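Local coordinates for protein beta-xylosidase (Uncultured organism, PDB 4MLG) that probably removes xylose units from the non-reducing ends of xylo-oligosaccharides, as a beta-xylosidase of glycoside hydrolase family 43 with a beta-propeller fold, at residues A[44-48]-A[298-302]; A[67-71]-A[119-124]; A[84-89]-A[135-139]; A[174-180]-A[211-215]; A[217-223]-A[238-243]. Residues are numbered along the deposited sequence.

Interaction 1 (A[44-48]-A[298-302]); sequences DHFNM and TWLRS. With SO4 (sulfate ion), chain N.
Two loops of the family 43 beta-propeller meet here: segment 44-48, which lies between strands 24-32 and 50-56, and segment 298-302, a loop that leads into strand 302-308. Neither is regular, and their backbones come nearest at Phe46 and Trp299, with CA atoms 5.9 Å apart. At His45 the chain is locally helical (phi/psi -68/-20), and a p rotamer (chi1 51°) directs the imidazole at 298-302, where CD2 at the ring edge lies 3.8 Å from Trp299 CB. Phe46 then centres an inverse gamma turn (-82/72), marked by a weak hydrogen bond from Asn47 N to His45 O at 3.0 Å. The turn leaves Phe46 O to accept from Trp84 and Gln82, while the m rotamer of Phe46 sends its flat ring between the loops. CZ of Phe46 lies 3.9 Å from Thr298 CG2, and CE1 lies 4.1 Å from Trp299 CA. A large apolar ring suits this place, since it fills space against methyl, backbone and guanidinium groups alike. Met48, flexible enough to bend through chi2 79° and chi3 88°, brings CE to the guanidinium edge, 3.7 Å from Arg301 NH2. Arg301 forms a salt bridge to Asp32 through NE; NH1 makes a weak 3.4 Å hydrogen bond to O1 of a sulfate ion. One face of its guanidinium rests on Phe46, with NH2 of Arg301 3.6 Å from CD1 of Phe46.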
# COMPACT_ATOMS: atom_id res chain seq x y z
N ASP A 44 -11.90 9.41 11.80
CA ASP A 44 -12.39 10.07 10.59
C ASP A 44 -12.60 11.56 10.81
O ASP A 44 -12.52 12.35 9.87
CB ASP A 44 -13.68 9.41 10.10
CG ASP A 44 -13.43 8.15 9.30
OD1 ASP A 44 -12.33 8.02 8.72
OD2 ASP A 44 -14.33 7.28 9.25
N HIS A 45 -12.88 11.95 12.05
CA HIS A 45 -13.08 13.36 12.39
C HIS A 45 -11.80 14.17 12.25
O HIS A 45 -11.83 15.39 12.13
CB HIS A 45 -13.67 13.51 13.79
CG HIS A 45 -12.92 12.76 14.85
ND1 HIS A 45 -13.11 11.42 15.07
CD2 HIS A 45 -12.00 13.17 15.74
CE1 HIS A 45 -12.32 11.03 16.06
NE2 HIS A 45 -11.64 12.07 16.49
N PHE A 46 -10.66 13.48 12.28
CA PHE A 46 -9.39 14.11 11.97
C PHE A 46 -9.22 14.18 10.46
O PHE A 46 -8.42 13.45 9.88
CB PHE A 46 -8.23 13.34 12.60
CG PHE A 46 -8.19 13.42 14.10
CD1 PHE A 46 -7.85 14.60 14.73
CD2 PHE A 46 -8.48 12.31 14.87
CE1 PHE A 46 -7.80 14.67 16.11
CE2 PHE A 46 -8.44 12.38 16.25
CZ PHE A 46 -8.10 13.56 16.87
N ASN A 47 -9.99 15.06 9.83
CA ASN A 47 -10.03 15.14 8.38
C ASN A 47 -9.31 16.38 7.85
O ASN A 47 -9.88 17.14 7.07
CB ASN A 47 -11.48 15.14 7.89
CG ASN A 47 -11.61 14.78 6.42
OD1 ASN A 47 -10.80 14.03 5.88
ND2 ASN A 47 -12.63 15.32 5.77
N MET A 48 -8.07 16.58 8.28
CA MET A 48 -7.28 17.70 7.80
C MET A 48 -6.97 17.52 6.31
O MET A 48 -6.92 16.39 5.82
CB MET A 48 -5.98 17.84 8.60
CG MET A 48 -6.21 18.03 10.09
SD MET A 48 -6.57 16.49 10.95
CE MET A 48 -4.91 15.95 11.35
N THR A 298 -11.94 17.87 20.72
CA THR A 298 -10.71 17.15 20.41
C THR A 298 -10.16 17.43 19.00
O THR A 298 -8.96 17.66 18.83
CB THR A 298 -10.92 15.63 20.57
OG1 THR A 298 -11.25 15.33 21.93
CG2 THR A 298 -9.66 14.86 20.18
N TRP A 299 -11.04 17.41 18.01
CA TRP A 299 -10.63 17.56 16.62
C TRP A 299 -10.34 19.01 16.24
O TRP A 299 -10.00 19.31 15.09
CB TRP A 299 -11.68 16.97 15.68
CG TRP A 299 -13.04 17.56 15.85
CD1 TRP A 299 -13.61 18.54 15.08
CD2 TRP A 299 -14.01 17.22 16.85
NE1 TRP A 299 -14.87 18.83 15.55
CE2 TRP A 299 -15.14 18.03 16.63
CE3 TRP A 299 -14.02 16.31 17.91
CZ2 TRP A 299 -16.27 17.96 17.44
CZ3 TRP A 299 -15.15 16.24 18.71
CH2 TRP A 299 -16.26 17.06 18.47
N LEU A 300 -10.48 19.92 17.20
CA LEU A 300 -10.16 21.33 16.99
C LEU A 300 -9.11 21.78 18.00
O LEU A 300 -9.42 22.06 19.15
CB LEU A 300 -11.42 22.19 17.12
CG LEU A 300 -12.56 21.90 16.14
CD1 LEU A 300 -13.72 22.85 16.39
CD2 LEU A 300 -12.07 22.02 14.71
N ARG A 301 -7.86 21.84 17.55
CA ARG A 301 -6.74 22.09 18.44
C ARG A 301 -6.02 23.40 18.12
O ARG A 301 -5.88 23.77 16.96
CB ARG A 301 -5.76 20.92 18.38
CG ARG A 301 -6.39 19.59 18.77
CD ARG A 301 -5.61 18.40 18.23
NE ARG A 301 -5.76 18.25 16.78
CZ ARG A 301 -5.23 17.27 16.07
NH1 ARG A 301 -4.51 16.33 16.66
NH2 ARG A 301 -5.42 17.22 14.76
N SER A 302 -5.57 24.09 19.17
CA SER A 302 -4.84 25.34 19.00
C SER A 302 -3.42 25.18 19.52
O SER A 302 -3.21 24.77 20.66
CB SER A 302 -5.55 26.47 19.75
OG SER A 302 -6.91 26.56 19.36
S SO4 N . -2.51 12.85 14.90
O1 SO4 N . -3.00 14.15 14.47
O2 SO4 N . -1.40 13.02 15.83
O3 SO4 N . -3.59 12.12 15.56
O4 SO4 N . -2.04 12.10 13.74

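Interaction 2 (A[67-71]-A[119-124]); sequences HGVVL and EGPFIP
Val70, Glu119 and Phe122 carry most of this contact, in which 67-71 and 119-124 run almost parallel (8° apart) and approach to 4.5 Å between the CA atoms of Val70 and Pro121. Val70, with phi/psi -117/-10 and an m rotamer, points across: its CG1 reaches Glu119 O at 3.4 Å, and its CB sits at the edge of the Phe122 ring, 3.8 Å from CD2. Its carbonyl O accepts the one cross-segment hydrogen bond, from Phe122 N (3.2 Å, 155°). Glu119 lays its aliphatic part on His67, a CH-pi contact with CB 3.4 Å from the imidazole centroid, while its carboxylate turns off to Arg117 and His67 NE2 hydrogen-bonds Ser55 OG. Phe122, chi1 -70°, buries its ring against strands 94-102 and 108-115. Alongside, Leu71 CD1 lies 4.1 Å from Pro124 CD. Gly68 has phi 85°, where a side chain would jam against the preceding carbonyl. Strand 64-72 of one sheet thus meets the loop leading into 123-124, the outermost strand of the next, consistent with adjacent blades of the family 43 beta-propeller.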
# COMPACT_ATOMS: atom_id res chain seq x y z
N HIS A 67 2.46 32.14 6.51
CA HIS A 67 2.92 32.11 5.13
C HIS A 67 1.85 31.54 4.20
O HIS A 67 2.05 31.47 2.99
CB HIS A 67 4.22 31.31 5.01
CG HIS A 67 5.38 31.94 5.72
ND1 HIS A 67 6.15 32.92 5.16
CD2 HIS A 67 5.89 31.71 6.95
CE1 HIS A 67 7.10 33.28 6.01
NE2 HIS A 67 6.96 32.56 7.11
N GLY A 68 0.72 31.13 4.78
CA GLY A 68 -0.38 30.61 4.00
C GLY A 68 -0.26 29.12 3.71
O GLY A 68 0.62 28.45 4.24
N VAL A 69 -1.15 28.62 2.86
CA VAL A 69 -1.14 27.21 2.48
C VAL A 69 0.05 26.89 1.57
O VAL A 69 0.31 27.60 0.61
CB VAL A 69 -2.45 26.83 1.76
CG1 VAL A 69 -2.41 25.38 1.29
CG2 VAL A 69 -3.65 27.06 2.67
N VAL A 70 0.76 25.82 1.90
CA VAL A 70 1.92 25.40 1.13
C VAL A 70 1.70 24.03 0.50
O VAL A 70 2.49 23.59 -0.34
CB VAL A 70 3.19 25.34 2.00
CG1 VAL A 70 3.58 26.73 2.46
CG2 VAL A 70 2.96 24.42 3.18
N LEU A 71 0.63 23.36 0.91
CA LEU A 71 0.30 22.03 0.40
C LEU A 71 -1.14 21.67 0.74
O LEU A 71 -1.60 21.93 1.85
CB LEU A 71 1.25 20.99 1.00
CG LEU A 71 1.18 19.57 0.43
CD1 LEU A 71 1.69 19.53 -1.00
CD2 LEU A 71 1.95 18.59 1.30
N GLU A 119 9.62 28.35 3.82
CA GLU A 119 8.24 28.80 3.89
C GLU A 119 7.55 28.72 2.53
O GLU A 119 6.32 28.74 2.45
CB GLU A 119 8.17 30.24 4.42
CG GLU A 119 8.45 31.31 3.37
CD GLU A 119 9.93 31.48 3.04
OE1 GLU A 119 10.72 30.56 3.32
OE2 GLU A 119 10.29 32.54 2.50
N GLY A 120 8.36 28.62 1.48
CA GLY A 120 7.84 28.59 0.12
C GLY A 120 6.97 27.38 -0.15
O GLY A 120 6.96 26.43 0.63
N PRO A 121 6.22 27.41 -1.27
CA PRO A 121 5.31 26.33 -1.64
C PRO A 121 6.06 25.02 -1.89
O PRO A 121 7.09 25.00 -2.55
CB PRO A 121 4.68 26.84 -2.95
CG PRO A 121 5.65 27.84 -3.47
CD PRO A 121 6.24 28.50 -2.26
N PHE A 122 5.53 23.93 -1.33
CA PHE A 122 6.15 22.62 -1.47
C PHE A 122 5.51 21.82 -2.60
O PHE A 122 4.29 21.65 -2.64
CB PHE A 122 6.04 21.84 -0.16
CG PHE A 122 6.90 22.39 0.95
CD1 PHE A 122 8.11 21.80 1.27
CD2 PHE A 122 6.49 23.49 1.68
CE1 PHE A 122 8.90 22.30 2.29
CE2 PHE A 122 7.27 24.00 2.70
CZ PHE A 122 8.48 23.40 3.01
N ILE A 123 6.34 21.34 -3.53
CA ILE A 123 5.86 20.52 -4.63
C ILE A 123 6.02 19.04 -4.30
O ILE A 123 7.14 18.56 -4.11
CB ILE A 123 6.60 20.84 -5.94
CG1 ILE A 123 6.42 22.32 -6.29
CG2 ILE A 123 6.09 19.96 -7.07
CD1 ILE A 123 7.11 22.73 -7.57
N PRO A 124 4.89 18.31 -4.23
CA PRO A 124 4.89 16.90 -3.83
C PRO A 124 5.34 15.97 -4.94
O PRO A 124 5.17 16.27 -6.12
CB PRO A 124 3.42 16.64 -3.51
CG PRO A 124 2.69 17.56 -4.42
CD PRO A 124 3.54 18.80 -4.54

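Interaction 3 (A[84-89]-A[135-139]); sequences WDSDVA and MDPCI. With CA (calcium ion), chain M.
This contact belongs to the calcium site near the centre of the beta-propeller, where the first strands of two consecutive blades run side by side, 16° apart. Asp85, chi1 174°, binds the ion through OD2 at 2.4 Å, and His274 is the other protein ligand; a carboxylate is the natural donor for so hard a cation. CA atoms pair Asp85 with Asp136 (5.1 Å), Ser86 with Pro137 (6.2 Å), Asp87 with Cys138 (5.7 Å) and Ala89 with Ile139 (6.2 Å). Asp85, Asp87 and Ala89 point across, while Ser86 and Val88 point away. Asp136 adopts left-handed angles (49/62), and its m rotamer carries OD1 to within 3.3 Å of Asp85 CB; its OD2 accepts from Ala224 N. Pro137 packs CD 3.1 Å from Asp85 O. Asp87, a t rotamer, takes the place of a backbone partner: OD2 accepts from Ile139 N (2.6 Å, 166°), and OD1 from Val88 N (2.7 Å) and from His19. Farther along, one water donates to Val88 O (3.0 Å) and Ile139 O (2.7 Å), bridging the two strands where no direct backbone bond joins them. Apolar contacts close the ends: Trp84 CE3 to Met135 CE at 3.5 Å, and Ala89 CB to Ile139 CG2, also 3.5 Å. Strand 81-91 pairs with 94-102 and strand 138-141 with 147-151, while Trp226 of strand 223-230 packs on Asp87 and Cys138.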
# COMPACT_ATOMS: atom_id res chain seq x y z
N TRP A 84 -2.05 14.22 7.95
CA TRP A 84 -1.78 14.26 9.38
C TRP A 84 -0.43 14.92 9.70
O TRP A 84 0.10 15.69 8.90
CB TRP A 84 -1.91 12.87 10.00
CG TRP A 84 -3.35 12.41 10.11
CD1 TRP A 84 -4.45 13.05 9.61
CD2 TRP A 84 -3.84 11.24 10.77
NE1 TRP A 84 -5.59 12.35 9.91
CE2 TRP A 84 -5.24 11.23 10.62
CE3 TRP A 84 -3.23 10.19 11.47
CZ2 TRP A 84 -6.05 10.21 11.15
CZ3 TRP A 84 -4.03 9.19 11.99
CH2 TRP A 84 -5.42 9.21 11.83
N ASP A 85 0.12 14.62 10.88
CA ASP A 85 1.33 15.29 11.37
C ASP A 85 2.54 15.11 10.45
O ASP A 85 3.01 14.00 10.24
CB ASP A 85 1.67 14.78 12.77
CG ASP A 85 3.00 15.32 13.28
OD1 ASP A 85 3.26 16.53 13.09
OD2 ASP A 85 3.77 14.54 13.87
N SER A 86 3.05 16.23 9.94
CA SER A 86 4.21 16.21 9.04
C SER A 86 5.48 16.73 9.72
O SER A 86 5.44 17.19 10.86
CB SER A 86 3.91 17.05 7.80
OG SER A 86 3.63 18.39 8.15
N ASP A 87 6.60 16.65 9.00
CA ASP A 87 7.87 17.18 9.50
C ASP A 87 8.76 17.59 8.33
O ASP A 87 8.61 17.09 7.21
CB ASP A 87 8.58 16.14 10.38
CG ASP A 87 9.76 16.73 11.14
OD1 ASP A 87 9.88 17.97 11.18
OD2 ASP A 87 10.56 15.95 11.70
N VAL A 88 9.69 18.51 8.58
CA VAL A 88 10.53 19.08 7.53
C VAL A 88 12.02 18.95 7.86
O VAL A 88 12.41 19.08 9.02
CB VAL A 88 10.18 20.56 7.29
CG1 VAL A 88 11.07 21.17 6.22
CG2 VAL A 88 8.71 20.71 6.91
N ALA A 89 12.84 18.67 6.85
CA ALA A 89 14.28 18.60 7.02
C ALA A 89 15.01 19.37 5.92
O ALA A 89 14.56 19.41 4.78
CB ALA A 89 14.74 17.16 7.05
N MET A 135 2.15 6.54 10.17
CA MET A 135 2.16 8.00 10.12
C MET A 135 3.05 8.66 11.18
O MET A 135 3.92 8.02 11.76
CB MET A 135 0.73 8.53 10.24
CG MET A 135 -0.16 7.69 11.13
SD MET A 135 0.37 7.64 12.86
CE MET A 135 -0.69 8.90 13.56
N ASP A 136 2.81 9.95 11.41
CA ASP A 136 3.59 10.77 12.34
C ASP A 136 5.11 10.65 12.16
O ASP A 136 5.81 10.21 13.07
CB ASP A 136 3.21 10.45 13.79
CG ASP A 136 1.90 11.08 14.20
OD1 ASP A 136 1.17 11.57 13.31
OD2 ASP A 136 1.58 11.07 15.41
N PRO A 137 5.62 11.04 10.98
CA PRO A 137 7.06 10.95 10.76
C PRO A 137 7.83 12.08 11.44
O PRO A 137 7.31 13.18 11.59
CB PRO A 137 7.18 11.10 9.24
CG PRO A 137 6.04 11.96 8.88
CD PRO A 137 4.92 11.56 9.80
N CYS A 138 9.05 11.77 11.87
CA CYS A 138 9.95 12.77 12.43
C CYS A 138 11.31 12.62 11.77
O CYS A 138 11.90 11.54 11.78
CB CYS A 138 10.08 12.57 13.94
SG CYS A 138 11.48 13.45 14.70
N ILE A 139 11.82 13.70 11.18
CA ILE A 139 13.09 13.63 10.47
C ILE A 139 14.22 14.26 11.27
O ILE A 139 14.21 15.46 11.54
CB ILE A 139 13.01 14.30 9.09
CG1 ILE A 139 11.69 13.95 8.41
CG2 ILE A 139 14.19 13.87 8.23
CD1 ILE A 139 11.52 12.47 8.12
CA CA M . 5.56 15.40 15.12
O HOH W 1 14.82 17.82 10.33

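Interaction 4 (A[174-180]-A[211-215]); sequences PEGDEPA and LLSAG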
# COMPACT_ATOMS: atom_id res chain seq x y z
N PRO A 174 -0.99 -5.96 20.74
CA PRO A 174 -0.45 -6.71 21.89
C PRO A 174 -1.20 -6.35 23.17
O PRO A 174 -1.69 -5.22 23.30
CB PRO A 174 1.01 -6.25 21.97
CG PRO A 174 1.05 -4.96 21.21
CD PRO A 174 0.02 -5.09 20.13
N GLU A 175 -1.30 -7.29 24.11
CA GLU A 175 -2.06 -7.06 25.34
C GLU A 175 -1.27 -7.40 26.60
O GLU A 175 -0.50 -8.36 26.62
CB GLU A 175 -3.35 -7.88 25.33
CG GLU A 175 -4.38 -7.46 24.29
CD GLU A 175 -5.63 -8.31 24.34
OE1 GLU A 175 -5.57 -9.44 24.87
OE2 GLU A 175 -6.69 -7.85 23.85
N GLY A 176 -1.47 -6.61 27.65
CA GLY A 176 -0.92 -6.89 28.96
C GLY A 176 0.59 -6.99 29.04
O GLY A 176 1.31 -6.04 28.72
N ASP A 177 1.08 -8.16 29.46
CA ASP A 177 2.50 -8.37 29.70
C ASP A 177 3.29 -8.55 28.40
O ASP A 177 4.52 -8.52 28.41
CB ASP A 177 2.72 -9.57 30.62
CG ASP A 177 4.11 -9.59 31.23
OD1 ASP A 177 4.70 -8.51 31.43
OD2 ASP A 177 4.62 -10.70 31.50
N GLU A 178 2.58 -8.73 27.29
CA GLU A 178 3.22 -8.81 25.98
C GLU A 178 3.94 -7.50 25.68
O GLU A 178 3.45 -6.43 26.03
CB GLU A 178 2.17 -9.10 24.89
CG GLU A 178 1.42 -10.41 25.07
CD GLU A 178 0.25 -10.55 24.11
OE1 GLU A 178 0.11 -9.70 23.22
OE2 GLU A 178 -0.53 -11.52 24.26
N PRO A 179 5.11 -7.59 25.03
CA PRO A 179 5.87 -6.38 24.69
C PRO A 179 5.09 -5.47 23.75
O PRO A 179 4.59 -5.92 22.72
CB PRO A 179 7.11 -6.94 23.98
CG PRO A 179 6.73 -8.32 23.55
CD PRO A 179 5.79 -8.82 24.59
N ALA A 180 4.99 -4.19 24.11
CA ALA A 180 4.25 -3.23 23.30
C ALA A 180 4.95 -2.98 21.97
O ALA A 180 6.16 -3.20 21.85
CB ALA A 180 4.08 -1.93 24.05
N LEU A 211 11.84 -4.27 27.53
CA LEU A 211 10.87 -3.66 26.62
C LEU A 211 9.57 -3.33 27.33
O LEU A 211 9.02 -4.17 28.05
CB LEU A 211 10.59 -4.58 25.44
CG LEU A 211 11.57 -4.57 24.27
CD1 LEU A 211 11.30 -5.74 23.34
CD2 LEU A 211 11.47 -3.26 23.51
N LEU A 212 9.07 -2.11 27.12
CA LEU A 212 7.81 -1.69 27.72
C LEU A 212 6.66 -2.59 27.28
O LEU A 212 6.52 -2.89 26.09
CB LEU A 212 7.51 -0.23 27.38
CG LEU A 212 8.39 0.83 28.04
CD1 LEU A 212 8.03 2.21 27.54
CD2 LEU A 212 8.26 0.75 29.55
N SER A 213 5.85 -3.01 28.24
CA SER A 213 4.73 -3.90 27.96
C SER A 213 3.56 -3.14 27.34
O SER A 213 3.54 -1.91 27.34
CB SER A 213 4.28 -4.62 29.23
OG SER A 213 3.95 -3.69 30.25
N ALA A 214 2.59 -3.89 26.82
CA ALA A 214 1.43 -3.31 26.17
C ALA A 214 0.45 -2.73 27.19
O ALA A 214 -0.29 -1.79 26.89
CB ALA A 214 0.74 -4.34 25.31
N GLY A 215 0.44 -3.30 28.38
CA GLY A 215 -0.43 -2.83 29.45
C GLY A 215 0.06 -1.54 30.06
O GLY A 215 -0.72 -0.76 30.60
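Three backbone hydrogen bonds stitch two surface loops of the beta-propeller together, one between strands 166-167 and 184-188, the other between 200-205 and 223-230: Ala214 N to Glu178 O and Ala180 N to Leu212 O, both 2.8 Å, and Gly215 N to Gly176 O, 2.9 Å. The first two flank a single beta bridge between Pro179 and Ser213, whose CA atoms are 4.3 Å apart. The third reaches into a type II' turn from Glu175 to Glu178, closed by Glu178 N to Glu175 O (3.2 Å) and braced by the side chain of Glu178, whose OE1 accepts from Glu175 N at 2.9 Å. Gly176 sits in the turn's second position at phi/psi 59/-120, angles that glycine adopts easily. Ser213 CA adds a C-H...O contact to Glu178 O at 3.4 Å. Small residues let the chains close up. Ala214 nestles its CB 3.3 Å from Pro174 O, and Leu212 packs on Ile204 of strand 200-205. On the exposed side, Pro179 CB lies 4.4 Å from Leu211 CD1, and Ala180 CB meets Ala214 CB at 4.3 Å.

Interaction 5 (A[217-223]-A[238-243]); sequences TKRRFFE and YSTGDT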
# COMPACT_ATOMS: atom_id res chain seq x y z
N THR A 217 0.33 1.48 29.62
CA THR A 217 -0.15 2.53 28.73
C THR A 217 0.28 3.94 29.14
O THR A 217 0.02 4.90 28.42
CB THR A 217 -1.69 2.50 28.58
OG1 THR A 217 -2.29 2.73 29.86
CG2 THR A 217 -2.14 1.15 28.05
N LYS A 218 0.93 4.06 30.29
CA LYS A 218 1.40 5.36 30.75
C LYS A 218 2.83 5.65 30.29
O LYS A 218 3.32 6.76 30.43
CB LYS A 218 1.29 5.46 32.28
CG LYS A 218 0.02 6.15 32.75
CD LYS A 218 -0.17 6.03 34.25
CE LYS A 218 -0.83 4.72 34.63
NZ LYS A 218 -1.22 4.68 36.07
N ARG A 219 3.48 4.63 29.72
CA ARG A 219 4.85 4.77 29.25
C ARG A 219 5.01 4.23 27.83
O ARG A 219 5.90 4.65 27.10
CB ARG A 219 5.81 4.03 30.20
CG ARG A 219 5.80 4.57 31.62
CD ARG A 219 6.12 3.48 32.63
NE ARG A 219 7.55 3.17 32.68
CZ ARG A 219 8.05 2.07 33.25
NH1 ARG A 219 7.23 1.18 33.79
NH2 ARG A 219 9.35 1.87 33.26
N ARG A 220 4.13 3.30 27.46
CA ARG A 220 4.14 2.68 26.13
C ARG A 220 3.98 3.70 25.01
O ARG A 220 3.21 4.65 25.14
CB ARG A 220 3.04 1.62 26.05
CG ARG A 220 2.56 1.29 24.65
CD ARG A 220 1.05 1.47 24.53
NE ARG A 220 0.65 2.84 24.82
CZ ARG A 220 -0.61 3.26 24.81
NH1 ARG A 220 -1.60 2.42 24.53
NH2 ARG A 220 -0.89 4.53 25.09
N PHE A 221 4.71 3.50 23.92
CA PHE A 221 4.61 4.39 22.76
C PHE A 221 3.24 4.31 22.10
O PHE A 221 2.70 3.22 21.90
CB PHE A 221 5.70 4.06 21.74
CG PHE A 221 5.61 4.88 20.48
CD1 PHE A 221 6.12 6.16 20.43
CD2 PHE A 221 5.01 4.36 19.34
CE1 PHE A 221 6.04 6.92 19.28
CE2 PHE A 221 4.92 5.11 18.18
CZ PHE A 221 5.43 6.39 18.15
N PHE A 222 2.69 5.47 21.75
CA PHE A 222 1.42 5.53 21.03
C PHE A 222 1.61 6.25 19.70
O PHE A 222 1.29 5.70 18.65
CB PHE A 222 0.35 6.24 21.87
CG PHE A 222 -1.04 6.14 21.30
CD1 PHE A 222 -1.88 5.08 21.64
CD2 PHE A 222 -1.52 7.10 20.41
CE1 PHE A 222 -3.15 4.99 21.11
CE2 PHE A 222 -2.79 7.01 19.88
CZ PHE A 222 -3.61 5.95 20.23
N GLU A 223 2.13 7.48 19.75
CA GLU A 223 2.34 8.28 18.55
C GLU A 223 3.22 9.49 18.84
O GLU A 223 3.80 9.61 19.92
CB GLU A 223 1.01 8.76 17.97
CG GLU A 223 0.27 9.74 18.87
CD GLU A 223 -1.00 10.28 18.24
OE1 GLU A 223 -1.45 9.71 17.23
OE2 GLU A 223 -1.54 11.27 18.77
N TYR A 238 7.63 11.38 22.94
CA TYR A 238 6.48 10.81 22.25
C TYR A 238 5.19 10.99 23.04
O TYR A 238 5.21 11.41 24.20
CB TYR A 238 6.72 9.32 21.99
CG TYR A 238 7.00 8.51 23.24
CD1 TYR A 238 5.99 7.80 23.88
CD2 TYR A 238 8.29 8.45 23.77
CE1 TYR A 238 6.25 7.07 25.01
CE2 TYR A 238 8.55 7.71 24.91
CZ TYR A 238 7.53 7.02 25.53
OH TYR A 238 7.79 6.29 26.66
N SER A 239 4.07 10.66 22.40
CA SER A 239 2.76 10.72 23.05
C SER A 239 2.30 9.33 23.47
O SER A 239 2.60 8.34 22.80
CB SER A 239 1.73 11.35 22.11
OG SER A 239 0.41 11.20 22.62
N THR A 240 1.57 9.26 24.58
CA THR A 240 1.11 7.98 25.10
C THR A 240 -0.38 7.75 24.84
O THR A 240 -0.96 6.80 25.34
CB THR A 240 1.38 7.85 26.61
OG1 THR A 240 0.63 8.84 27.32
CG2 THR A 240 2.87 8.02 26.90
N GLY A 241 -0.98 8.65 24.07
CA GLY A 241 -2.35 8.47 23.62
C GLY A 241 -3.43 8.51 24.69
O GLY A 241 -3.82 9.58 25.16
N ASP A 242 -3.91 7.33 25.07
CA ASP A 242 -5.05 7.21 25.97
C ASP A 242 -4.74 7.56 27.43
O ASP A 242 -5.62 7.53 28.28
CB ASP A 242 -5.68 5.82 25.88
CG ASP A 242 -4.70 4.72 26.23
OD1 ASP A 242 -3.48 4.94 26.08
OD2 ASP A 242 -5.15 3.63 26.64
N THR A 243 -3.48 7.89 27.71
CA THR A 243 -3.11 8.39 29.02
C THR A 243 -2.71 9.87 28.93
O THR A 243 -2.39 10.50 29.94
CB THR A 243 -1.98 7.57 29.67
OG1 THR A 243 -0.91 7.39 28.74
CG2 THR A 243 -2.50 6.21 30.11
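Ser239 O satisfies two donors at once, Phe222 N at 3.1 Å and Glu223 N at 3.2 Å, which marks a classic beta bulge at the start of strand 223-230. The return bond, Ser239 N to Glu223 O at 2.7 Å, completes this antiparallel hydrogen-bonded pair. Ser239 OG accepts from Gly241 N (3.2 Å), an ST turn that bends the chain out of the strand. Carbonyls of the irregular loop are met by hydroxyls: Tyr238 OH donates to Arg219 O (2.5 Å), and Thr243 OG1 donates to Thr217 O (2.7 Å) while accepting from Thr240 OG1 (2.5 Å), which in turn accepts from Leu245 N. Threonine suits these places because one hydroxyl can both give and receive. Arg220 forms a salt bridge with Asp242, NH2 to OD1 at 2.8 Å, although the position of NH2 is less certain; Arg219 pairs with Asp216 and Asp206. Gly241, at positive phi, lays its CA over the Phe222 face, 3.8 Å from the ring centroid, where a CB would collide with the ring. Next to the bulge, Phe221 CD1 packs 3.6 Å from Tyr238 CB. Strands 223-230 and 233-239 form a hairpin at the end of the mixed sheet; Tyr238 leans on strands 246-251 and 258-265, Phe222 meets Trp155 edge-to-face, and Glu223 touches Asp136, near the calcium-binding centre.

Overall arrangement
Interaction 3 is the most buried, about 5 Å from the chain centre; interaction 4 is a surface contact, some 23 Å out, made largely of backbone bonds. Interactions 2 and 3 sit at the two outermost strands of one four-stranded sheet: 2, at 123-124 against 64-72, uses one backbone hydrogen bond, a CH-pi contact and apolar packing; 3, at 81-91 against 138-141, uses the Asp87 carboxylate, a water and apolar contacts, with calcium held alongside by Asp85. Interaction 1 meets 3 where Phe46 O and Trp84 NE1 lie 3.0 Å apart, a probable hydrogen bond. Interaction 5, rich in hydroxyls and charges, touches both 3 and 4, so it lies between buried centre and surface.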